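Local coordinates for outer membrane protein assembly factor BamA (Haemophilus ducreyi, PDB 4K3C) that probably takes part, within the Bam complex, in assembling beta-barrel proteins and inserting them into the outer membrane, at residues N93-M105 / T181-G193. Residues are numbered along the deposited sequence; the frame is centred on the assembly and turned at random.
Sequences NDVTADSTLRREM and TQDNFLGMGSSLG
Thr100 and Gly187 are joined by a hydrogen bond from the threonine hydroxyl OG1 to the glycine carbonyl O, 2.9 Å long and lying in the carbonyl plane on a lone pair. A second link is supplied by the side-chain amide of Asn184, whose ND2 donates to OG1 of Thr96 at 3.3 Å; the bond is fairly straight (162° at the hydrogen) and its acceptor sits within the amide plane. The two side chains meet at roughly a right angle. Thr96 OG1 is also hydrogen-bonded to Glu156, which additionally takes the backbone N-H of Val95, so the residue that receives the amide is itself tied to strand 147-156. On its other arm, Asn184 OD1 accepts the backbone N of Gly189 at 3.1 Å, bracing the 184-189 turn from within and limiting rotation of the amide.

Around these bonds the surfaces are small. The methyl of Ala97 lies against Gly187 O, while the CA of Gly187 approaches Val95 O in a CH...O contact of 3.5 Å. With Thr100 OG1 beside its own backbone N (chi1 -57°), CG2 falls anti to that nitrogen and comes to 3.6 Å from Gly189 CA, while OG1 stays at the Gly187 carbonyl. The same methyl covers one face of the Arg103 guanidinium, offset toward its rim, and NH1 of Arg103 reaches within 3.8 Å of Gly189 CA. Phe130 touches both Arg103 and Asn184, extending the packing beyond the two segments.

Gly187 and Gly189 both have positive phi in the tight turn between strands 175-185 and 190-198. The contact thus docks helix 98-101, through Thr100, together with the residues flanking it, in the POTRA domain adjoining the barrel, onto a hairpin turn of the transmembrane beta-barrel, the POTRA-barrel architecture of the Omp85 superfamily.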
ATOM      1  N   ASN A  93       1.032 -32.469  -0.919  1.00 62.40           N
ATOM      2  CA  ASN A  93       0.941 -31.348  -1.848  1.00 49.95           C
ATOM      3  C   ASN A  93       0.421 -31.757  -3.204  1.00 53.74           C
ATOM      4  O   ASN A  93       1.174 -31.779  -4.179  1.00 57.27           O
ATOM      5  CB  ASN A  93       2.293 -30.644  -2.002  1.00 51.04           C
ATOM      6  CG  ASN A  93       3.415 -31.593  -2.379  1.00 62.33           C
ATOM      7  OD1 ASN A  93       3.506 -32.708  -1.861  1.00 60.74           O
ATOM      8  ND2 ASN A  93       4.280 -31.153  -3.294  1.00 52.46           N
ATOM      9  N   ASP A  94      -0.871 -32.067  -3.270  1.00 51.89           N
ATOM     10  CA  ASP A  94      -1.439 -32.661  -4.473  1.00 63.35           C
ATOM     11  C   ASP A  94      -1.620 -31.648  -5.579  1.00 61.18           C
ATOM     12  O   ASP A  94      -1.433 -31.953  -6.765  1.00 64.97           O
ATOM     13  CB  ASP A  94      -2.762 -33.350  -4.157  1.00 68.02           C
ATOM     14  CG  ASP A  94      -2.587 -34.503  -3.201  1.00 77.83           C
ATOM     15  OD1 ASP A  94      -1.643 -35.301  -3.411  1.00 74.96           O
ATOM     16  OD2 ASP A  94      -3.371 -34.597  -2.232  1.00 85.36           O
ATOM     17  N   VAL A  95      -1.978 -30.434  -5.203  1.00 50.76           N
ATOM     18  CA  VAL A  95      -2.189 -29.445  -6.233  1.00 49.57           C
ATOM     19  C   VAL A  95      -1.010 -28.497  -6.308  1.00 51.01           C
ATOM     20  O   VAL A  95      -0.714 -27.985  -7.385  1.00 57.15           O
ATOM     21  CB  VAL A  95      -3.569 -28.710  -6.118  1.00 50.08           C
ATOM     22  CG1 VAL A  95      -4.464 -29.380  -5.079  1.00 48.11           C
ATOM     23  CG2 VAL A  95      -3.388 -27.224  -5.823  1.00 42.40           C
ATOM     24  N   THR A  96      -0.297 -28.311  -5.198  1.00 42.65           N
ATOM     25  CA  THR A  96       0.689 -27.217  -5.135  1.00 60.58           C
ATOM     26  C   THR A  96       1.876 -27.292  -6.105  1.00 71.28           C
ATOM     27  O   THR A  96       1.689 -26.984  -7.282  1.00 85.14           O
ATOM     28  CB  THR A  96       1.053 -26.811  -3.694  1.00 56.53           C
ATOM     29  OG1 THR A  96      -0.121 -26.269  -3.074  1.00 44.33           O
ATOM     30  CG2 THR A  96       2.103 -25.723  -3.675  1.00 57.86           C
ATOM     31  N   ALA A  97       3.058 -27.700  -5.648  1.00 46.19           N
ATOM     32  CA  ALA A  97       4.296 -27.649  -6.459  1.00 50.99           C
ATOM     33  C   ALA A  97       5.480 -27.737  -5.548  1.00 60.27           C
ATOM     34  O   ALA A  97       5.549 -27.024  -4.547  1.00 64.72           O
ATOM     35  CB  ALA A  97       4.417 -26.363  -7.269  1.00 45.64           C
ATOM     36  N   ASP A  98       6.434 -28.586  -5.903  1.00 68.50           N
ATOM     37  CA  ASP A  98       7.671 -28.650  -5.153  1.00 69.20           C
ATOM     38  C   ASP A  98       8.253 -27.249  -5.153  1.00 72.24           C
ATOM     39  O   ASP A  98       8.725 -26.774  -4.131  1.00 76.95           O
ATOM     40  CB  ASP A  98       8.643 -29.641  -5.785  1.00 66.20           C
ATOM     41  CG  ASP A  98       9.874 -29.850  -4.946  1.00 87.81           C
ATOM     42  OD1 ASP A  98      10.845 -29.071  -5.108  1.00 93.77           O
ATOM     43  OD2 ASP A  98       9.875 -30.785  -4.114  1.00 95.49           O
ATOM     44  N   SER A  99       8.163 -26.588  -6.306  1.00 68.96           N
ATOM     45  CA  SER A  99       8.622 -25.221  -6.480  1.00 59.53           C
ATOM     46  C   SER A  99       8.031 -24.325  -5.415  1.00 56.71           C
ATOM     47  O   SER A  99       8.749 -23.771  -4.588  1.00 58.53           O
ATOM     48  CB  SER A  99       8.201 -24.693  -7.852  1.00 68.82           C
ATOM     49  OG  SER A  99       8.339 -25.672  -8.871  1.00 75.95           O
ATOM     50  N   THR A 100       6.708 -24.208  -5.427  1.00 56.04           N
ATOM     51  CA  THR A 100       6.005 -23.213  -4.616  1.00 55.27           C
ATOM     52  C   THR A 100       6.205 -23.371  -3.094  1.00 58.55           C
ATOM     53  O   THR A 100       6.060 -22.414  -2.341  1.00 60.70           O
ATOM     54  CB  THR A 100       4.509 -23.143  -5.033  1.00 68.48           C
ATOM     55  OG1 THR A 100       4.434 -22.844  -6.433  1.00 68.19           O
ATOM     56  CG2 THR A 100       3.747 -22.065  -4.273  1.00 46.10           C
ATOM     57  N   LEU A 101       6.567 -24.572  -2.652  1.00 67.30           N
ATOM     58  CA  LEU A 101       6.904 -24.808  -1.248  1.00 65.89           C
ATOM     59  C   LEU A 101       8.425 -24.672  -1.034  1.00 76.18           C
ATOM     60  O   LEU A 101       8.879 -24.112  -0.037  1.00 76.61           O
ATOM     61  CB  LEU A 101       6.410 -26.192  -0.782  1.00 58.12           C
ATOM     62  CG  LEU A 101       4.917 -26.567  -0.816  1.00 63.42           C
ATOM     63  CD1 LEU A 101       4.729 -27.925  -1.473  1.00 53.17           C
ATOM     64  CD2 LEU A 101       4.297 -26.591   0.567  1.00 54.31           C
ATOM     65  N   ARG A 102       9.208 -25.185  -1.978  1.00 79.22           N
ATOM     66  CA  ARG A 102      10.659 -25.059  -1.909  1.00 86.03           C
ATOM     67  C   ARG A 102      11.064 -23.700  -2.455  1.00 97.80           C
ATOM     68  O   ARG A 102      11.578 -23.574  -3.567  1.00104.10           O
ATOM     69  CB  ARG A 102      11.355 -26.180  -2.675  1.00 83.18           C
ATOM     70  CG  ARG A 102      12.857 -26.184  -2.528  1.00 84.07           C
ATOM     71  CD  ARG A 102      13.430 -27.460  -3.078  1.00 86.03           C
ATOM     72  NE  ARG A 102      13.093 -28.604  -2.241  1.00 88.12           N
ATOM     73  CZ  ARG A 102      12.752 -29.794  -2.718  1.00 94.87           C
ATOM     74  NH1 ARG A 102      12.468 -30.784  -1.883  1.00104.94           N
ATOM     75  NH2 ARG A 102      12.701 -29.993  -4.028  1.00 88.41           N
ATOM     76  N   ARG A 103      10.799 -22.683  -1.652  1.00 95.29           N
ATOM     77  CA  ARG A 103      11.043 -21.307  -2.014  1.00 90.50           C
ATOM     78  C   ARG A 103      11.007 -20.650  -0.665  1.00 93.61           C
ATOM     79  O   ARG A 103      11.706 -19.673  -0.402  1.00104.66           O
ATOM     80  CB  ARG A 103       9.922 -20.778  -2.920  1.00 85.19           C
ATOM     81  CG  ARG A 103       9.275 -19.470  -2.454  1.00 83.60           C
ATOM     82  CD  ARG A 103       7.736 -19.533  -2.482  1.00 75.99           C
ATOM     83  NE  ARG A 103       7.170 -19.157  -3.778  1.00 72.21           N
ATOM     84  CZ  ARG A 103       5.880 -18.909  -3.992  1.00 66.39           C
ATOM     85  NH1 ARG A 103       5.458 -18.564  -5.207  1.00 54.92           N
ATOM     86  NH2 ARG A 103       5.011 -18.992  -2.988  1.00 65.76           N
ATOM     87  N   GLU A 104      10.191 -21.232   0.206  1.00 86.68           N
ATOM     88  CA  GLU A 104      10.135 -20.802   1.589  1.00 86.20           C
ATOM     89  C   GLU A 104      11.101 -21.613   2.462  1.00 88.89           C
ATOM     90  O   GLU A 104      11.252 -21.337   3.652  1.00 95.67           O
ATOM     91  CB  GLU A 104       8.700 -20.870   2.118  1.00 85.08           C
ATOM     92  CG  GLU A 104       7.721 -19.928   1.401  1.00 89.82           C
ATOM     93  CD  GLU A 104       8.004 -18.441   1.654  1.00 95.31           C
ATOM     94  OE1 GLU A 104       7.353 -17.596   1.000  1.00 86.57           O
ATOM     95  OE2 GLU A 104       8.865 -18.113   2.510  1.00102.34           O
ATOM     96  N   MET A 105      11.772 -22.599   1.871  1.00 82.43           N
ATOM     97  CA  MET A 105      12.789 -23.338   2.609  1.00 85.20           C
ATOM     98  C   MET A 105      14.063 -22.500   2.750  1.00100.06           C
ATOM     99  O   MET A 105      14.577 -21.964   1.763  1.00101.77           O
ATOM    100  CB  MET A 105      13.127 -24.680   1.941  1.00 78.10           C
ATOM    101  CG  MET A 105      12.041 -25.736   1.958  1.00 65.41           C
ATOM    102  SD  MET A 105      11.202 -25.930   3.531  1.00 66.25           S
ATOM    103  CE  MET A 105      12.593 -26.137   4.652  1.00 93.52           C
ATOM    104  N   THR A 181     -11.513 -14.399  -6.618  1.00 50.08           N
ATOM    105  CA  THR A 181     -10.065 -14.559  -6.504  1.00 46.45           C
ATOM    106  C   THR A 181      -9.684 -16.000  -6.251  1.00 40.29           C
ATOM    107  O   THR A 181     -10.271 -16.644  -5.399  1.00 39.79           O
ATOM    108  CB  THR A 181      -9.504 -13.755  -5.320  1.00 38.64           C
ATOM    109  OG1 THR A 181      -9.859 -12.379  -5.458  1.00 44.94           O
ATOM    110  CG2 THR A 181      -7.990 -13.875  -5.269  1.00 32.80           C
ATOM    111  N   GLN A 182      -8.705 -16.505  -6.993  1.00 38.24           N
ATOM    112  CA  GLN A 182      -8.139 -17.803  -6.687  1.00 49.50           C
ATOM    113  C   GLN A 182      -6.675 -17.571  -6.463  1.00 54.15           C
ATOM    114  O   GLN A 182      -5.945 -17.176  -7.369  1.00 33.72           O
ATOM    115  CB  GLN A 182      -8.366 -18.811  -7.824  1.00 60.01           C
ATOM    116  CG  GLN A 182      -7.621 -20.158  -7.686  1.00 61.90           C
ATOM    117  CD  GLN A 182      -8.235 -21.104  -6.646  1.00 72.39           C
ATOM    118  OE1 GLN A 182      -9.451 -21.138  -6.449  1.00 72.76           O
ATOM    119  NE2 GLN A 182      -7.383 -21.878  -5.980  1.00 78.09           N
ATOM    120  N   ASP A 183      -6.257 -17.792  -5.230  1.00 60.19           N
ATOM    121  CA  ASP A 183      -4.854 -17.711  -4.894  1.00 58.79           C
ATOM    122  C   ASP A 183      -4.169 -19.039  -5.124  1.00 57.89           C
ATOM    123  O   ASP A 183      -4.836 -20.068  -5.284  1.00 59.10           O
ATOM    124  CB  ASP A 183      -4.700 -17.318  -3.450  1.00 60.38           C
ATOM    125  CG  ASP A 183      -3.823 -16.152  -3.301  1.00 63.80           C
ATOM    126  OD1 ASP A 183      -2.676 -16.242  -3.804  1.00 60.29           O
ATOM    127  OD2 ASP A 183      -4.300 -15.150  -2.723  1.00 70.53           O
ATOM    128  N   ASN A 184      -2.839 -19.015  -5.133  1.00 51.27           N
ATOM    129  CA  ASN A 184      -2.065 -20.219  -5.367  1.00 37.91           C
ATOM    130  C   ASN A 184      -2.505 -20.915  -6.678  1.00 44.43           C
ATOM    131  O   ASN A 184      -2.398 -22.126  -6.827  1.00 47.41           O
ATOM    132  CB  ASN A 184      -2.168 -21.135  -4.151  1.00 39.47           C
ATOM    133  CG  ASN A 184      -1.229 -22.305  -4.223  1.00 51.99           C
ATOM    134  OD1 ASN A 184      -0.249 -22.278  -4.965  1.00 41.76           O
ATOM    135  ND2 ASN A 184      -1.525 -23.354  -3.459  1.00 56.57           N
ATOM    136  N   PHE A 185      -3.024 -20.118  -7.608  1.00 41.62           N
ATOM    137  CA  PHE A 185      -3.328 -20.521  -8.977  1.00 49.06           C
ATOM    138  C   PHE A 185      -2.022 -20.711  -9.695  1.00 62.69           C
ATOM    139  O   PHE A 185      -1.200 -19.808  -9.686  1.00 92.75           O
ATOM    140  CB  PHE A 185      -4.063 -19.354  -9.650  1.00 43.15           C
ATOM    141  CG  PHE A 185      -4.325 -19.534 -11.126  1.00 36.81           C
ATOM    142  CD1 PHE A 185      -3.331 -19.303 -12.070  1.00 35.87           C
ATOM    143  CD2 PHE A 185      -5.594 -19.865 -11.570  1.00 40.85           C
ATOM    144  CE1 PHE A 185      -3.585 -19.449 -13.419  1.00 44.76           C
ATOM    145  CE2 PHE A 185      -5.858 -20.006 -12.916  1.00 48.12           C
ATOM    146  CZ  PHE A 185      -4.854 -19.798 -13.844  1.00 51.98           C
ATOM    147  N   LEU A 186      -1.791 -21.861 -10.307  1.00 41.02           N
ATOM    148  CA  LEU A 186      -2.571 -23.050 -10.101  1.00 44.43           C
ATOM    149  C   LEU A 186      -1.550 -23.931  -9.438  1.00 44.81           C
ATOM    150  O   LEU A 186      -0.855 -24.676 -10.117  1.00 39.04           O
ATOM    151  CB  LEU A 186      -2.919 -23.702 -11.435  1.00 58.30           C
ATOM    152  CG  LEU A 186      -3.308 -22.893 -12.676  1.00 56.92           C
ATOM    153  CD1 LEU A 186      -2.114 -22.597 -13.576  1.00 35.43           C
ATOM    154  CD2 LEU A 186      -4.380 -23.665 -13.433  1.00 45.59           C
ATOM    155  N   GLY A 187      -1.417 -23.819  -8.121  1.00 45.82           N
ATOM    156  CA  GLY A 187      -0.352 -24.494  -7.409  1.00 40.93           C
ATOM    157  C   GLY A 187       0.965 -23.761  -7.577  1.00 46.91           C
ATOM    158  O   GLY A 187       1.985 -24.187  -7.042  1.00 49.80           O
ATOM    159  N   MET A 188       0.934 -22.651  -8.312  1.00 39.46           N
ATOM    160  CA  MET A 188       2.126 -21.885  -8.646  1.00 46.24           C
ATOM    161  C   MET A 188       2.402 -20.694  -7.718  1.00 47.16           C
ATOM    162  O   MET A 188       3.355 -19.940  -7.921  1.00 55.26           O
ATOM    163  CB  MET A 188       2.017 -21.374 -10.078  1.00 64.75           C
ATOM    164  CG  MET A 188       2.084 -22.446 -11.150  1.00 70.67           C
ATOM    165  SD  MET A 188       1.727 -21.772 -12.794  1.00 42.69           S
ATOM    166  CE  MET A 188       2.007 -23.287 -13.708  1.00 44.70           C
ATOM    167  N   GLY A 189       1.556 -20.502  -6.717  1.00 45.38           N
ATOM    168  CA  GLY A 189       1.776 -19.440  -5.758  1.00 44.01           C
ATOM    169  C   GLY A 189       1.403 -18.048  -6.234  1.00 44.79           C
ATOM    170  O   GLY A 189       1.581 -17.064  -5.518  1.00 47.11           O
ATOM    171  N   SER A 190       0.869 -17.944  -7.437  1.00 36.03           N
ATOM    172  CA  SER A 190       0.397 -16.654  -7.899  1.00 41.06           C
ATOM    173  C   SER A 190      -1.083 -16.394  -7.552  1.00 39.60           C
ATOM    174  O   SER A 190      -1.696 -17.093  -6.740  1.00 36.11           O
ATOM    175  CB  SER A 190       0.630 -16.536  -9.394  1.00 50.93           C
ATOM    176  OG  SER A 190       0.151 -17.677 -10.075  1.00 47.12           O
ATOM    177  N   SER A 191      -1.653 -15.355  -8.143  1.00 37.75           N
ATOM    178  CA  SER A 191      -3.008 -14.985  -7.800  1.00 39.58           C
ATOM    179  C   SER A 191      -3.711 -14.372  -8.990  1.00 44.28           C
ATOM    180  O   SER A 191      -3.198 -13.457  -9.624  1.00 52.85           O
ATOM    181  CB  SER A 191      -3.026 -14.019  -6.626  1.00 50.83           C
ATOM    182  OG  SER A 191      -4.326 -13.951  -6.061  1.00 62.97           O
ATOM    183  N   LEU A 192      -4.896 -14.895  -9.277  1.00 37.43           N
ATOM    184  CA  LEU A 192      -5.704 -14.442 -10.385  1.00 38.92           C
ATOM    185  C   LEU A 192      -6.985 -13.870  -9.821  1.00 51.24           C
ATOM    186  O   LEU A 192      -7.579 -14.452  -8.919  1.00 31.31           O
ATOM    187  CB  LEU A 192      -5.995 -15.619 -11.296  1.00 31.16           C
ATOM    188  CG  LEU A 192      -6.930 -15.408 -12.471  1.00 35.35           C
ATOM    189  CD1 LEU A 192      -6.351 -14.403 -13.448  1.00 29.98           C
ATOM    190  CD2 LEU A 192      -7.155 -16.754 -13.141  1.00 43.40           C
ATOM    191  N   GLY A 193      -7.415 -12.729 -10.351  1.00 37.52           N
ATOM    192  CA  GLY A 193      -8.603 -12.097  -9.836  1.00 29.84           C
ATOM    193  C   GLY A 193      -9.438 -11.416 -10.877  1.00 42.77           C
ATOM    194  O   GLY A 193      -8.921 -10.860 -11.840  1.00 31.36           O
TER